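Local atomic coordinates of prephenate dehydrogenase (Corynebacterium glutamicum ATCC 13032, PDB entry 3KTD), a protein that probably catalyses the NAD(P)+-dependent oxidative decarboxylation of prephenate, a step on the route to tyrosine. Residues V101-A106 and C245-G250. Sequence-based numbering, arbitrary orientation.
Sequences VSVKTA and CESNAG
With CG1 of Val-103 anti to the backbone N (chi1 -176°) and CG2 anti to the carbonyl carbon, both methyls of the valine fork are presented to the break between helix 238-247 and helix 249-270. CG2 lies 3.6 Å from CB of Ser-247 and 3.8 Å from CB of Asn-248. CG1 takes the neighbouring position, 3.9 Å from Asn-248 CB and about as far from the carbonyl oxygen of Ser-247, which puts the fork against the last residue of one helix and the linker to the next. Across the two segments the contact is van der Waals packing of methyl and methylene groups, with the Ser-247 carbonyl oxygen at its edge. Ala-106 adds a looser touch, its CB 4.3 Å from Ser-247 O.

The polar ends turn to other partners. Ser-247 OG bonds back to the carbonyl of Ala-243 within its own helix, while helix 187-214 holds both segments, ND2 of Asn-248 reaching Asp-191 O and His-199 ND1, and the Asp-191 carboxylate accepting bonds from Lys-104 N and Thr-105 OG1.

Residues 101-104 form the loop after strand 97-99 of the nucleotide-binding domain, a Rossmann-type fold by family, and Thr-105 and Ala-106 begin helix 105-113. The helix break lies in the helical region that the family assigns to dimerization, so the contact probably lies between the two domains. Lys-104, its CB directed away from the helix break, gives NZ hydrogen bonds to Val-101 O (2.9 Å) and to Val-103 O (3.2 Å), the second from above the carbonyl plane. On either side of Asn-248 in the sequence, Glu-246 and Ala-249 meet the second subunit: Glu-246 OE2, also salt-bridged to Arg-242 of its own chain, accepts a bond from Ile-277 N of that subunit, and Ala-249 packs on its Pro-275.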
loop_
_atom_site.group_PDB
_atom_site.type_symbol
_atom_site.label_atom_id
_atom_site.label_comp_id
_atom_site.label_asym_id
_atom_site.label_seq_id
_atom_site.Cartn_x
_atom_site.Cartn_y
_atom_site.Cartn_z
ATOM N N VAL A 101 9.723 2.463 -21.177
ATOM C CA VAL A 101 10.395 2.657 -19.897
ATOM C C VAL A 101 9.722 3.655 -18.954
ATOM O O VAL A 101 9.219 4.692 -19.359
ATOM C CB VAL A 101 11.869 3.040 -20.137
ATOM C CG1 VAL A 101 12.591 3.330 -18.837
ATOM C CG2 VAL A 101 12.574 1.912 -20.904
ATOM N N SER A 102 9.746 3.293 -17.677
ATOM C CA SER A 102 9.217 4.068 -16.545
ATOM C C SER A 102 9.644 5.530 -16.480
ATOM O O SER A 102 8.893 6.352 -15.976
ATOM C CB SER A 102 9.618 3.358 -15.236
ATOM O OG SER A 102 10.910 2.744 -15.333
ATOM N N VAL A 103 10.851 5.840 -16.958
ATOM C CA VAL A 103 11.375 7.211 -17.000
ATOM C C VAL A 103 11.513 7.609 -18.464
ATOM O O VAL A 103 11.866 6.780 -19.294
ATOM C CB VAL A 103 12.743 7.319 -16.296
ATOM C CG1 VAL A 103 13.228 8.758 -16.270
ATOM C CG2 VAL A 103 12.645 6.791 -14.888
ATOM N N LYS A 104 11.241 8.875 -18.776
ATOM C CA LYS A 104 11.161 9.338 -20.169
ATOM C C LYS A 104 12.229 10.352 -20.578
ATOM O O LYS A 104 12.711 10.313 -21.713
ATOM C CB LYS A 104 9.768 9.915 -20.424
ATOM C CG LYS A 104 8.710 8.854 -20.631
ATOM C CD LYS A 104 8.704 8.387 -22.068
ATOM C CE LYS A 104 8.627 6.899 -22.171
ATOM N NZ LYS A 104 9.870 6.260 -21.684
ATOM N N THR A 105 12.599 11.264 -19.685
ATOM C CA THR A 105 13.610 12.257 -20.030
ATOM C C THR A 105 14.930 11.584 -20.390
ATOM O O THR A 105 15.578 11.965 -21.370
ATOM C CB THR A 105 13.857 13.272 -18.901
ATOM O OG1 THR A 105 12.663 14.025 -18.666
ATOM C CG2 THR A 105 14.989 14.239 -19.265
ATOM N N ALA A 106 15.324 10.580 -19.609
ATOM C CA ALA A 106 16.597 9.903 -19.846
ATOM C C ALA A 106 16.646 9.263 -21.241
ATOM O O ALA A 106 17.700 9.261 -21.896
ATOM C CB ALA A 106 16.858 8.870 -18.763
ATOM N N CYS A 245 14.527 5.030 -10.001
ATOM C CA CYS A 245 14.875 6.177 -9.172
ATOM C C CYS A 245 16.103 6.921 -9.624
ATOM O O CYS A 245 16.112 8.152 -9.609
ATOM C CB CYS A 245 15.049 5.733 -7.727
ATOM S SG CYS A 245 13.560 4.950 -7.107
ATOM N N GLU A 246 17.137 6.184 -10.023
ATOM C CA GLU A 246 18.392 6.811 -10.449
ATOM C C GLU A 246 18.219 7.536 -11.783
ATOM O O GLU A 246 18.700 8.660 -11.945
ATOM C CB GLU A 246 19.529 5.788 -10.485
ATOM C CG GLU A 246 19.927 5.305 -9.089
ATOM C CD GLU A 246 20.727 4.016 -9.077
ATOM O OE1 GLU A 246 20.710 3.272 -10.076
ATOM O OE2 GLU A 246 21.363 3.731 -8.043
ATOM N N SER A 247 17.503 6.905 -12.718
ATOM C CA SER A 247 17.158 7.541 -14.004
ATOM C C SER A 247 16.433 8.871 -13.806
ATOM O O SER A 247 16.624 9.801 -14.581
ATOM C CB SER A 247 16.234 6.639 -14.827
ATOM O OG SER A 247 16.795 5.359 -15.067
ATOM N N ASN A 248 15.601 8.944 -12.767
ATOM C CA ASN A 248 14.761 10.110 -12.503
ATOM C C ASN A 248 15.086 10.796 -11.165
ATOM O O ASN A 248 14.200 11.310 -10.488
ATOM C CB ASN A 248 13.294 9.650 -12.524
ATOM C CG ASN A 248 12.317 10.789 -12.691
ATOM O OD1 ASN A 248 12.639 11.821 -13.276
ATOM N ND2 ASN A 248 11.104 10.600 -12.186
ATOM N N ALA A 249 16.365 10.822 -10.803
ATOM C CA ALA A 249 16.807 11.393 -9.533
ATOM C C ALA A 249 16.380 12.844 -9.335
ATOM O O ALA A 249 15.973 13.234 -8.237
ATOM C CB ALA A 249 18.306 11.282 -9.419
ATOM N N GLY A 250 16.468 13.644 -10.389
ATOM C CA GLY A 250 16.149 15.064 -10.287
ATOM C C GLY A 250 14.738 15.284 -9.787
ATOM O O GLY A 250 14.542 15.734 -8.660
#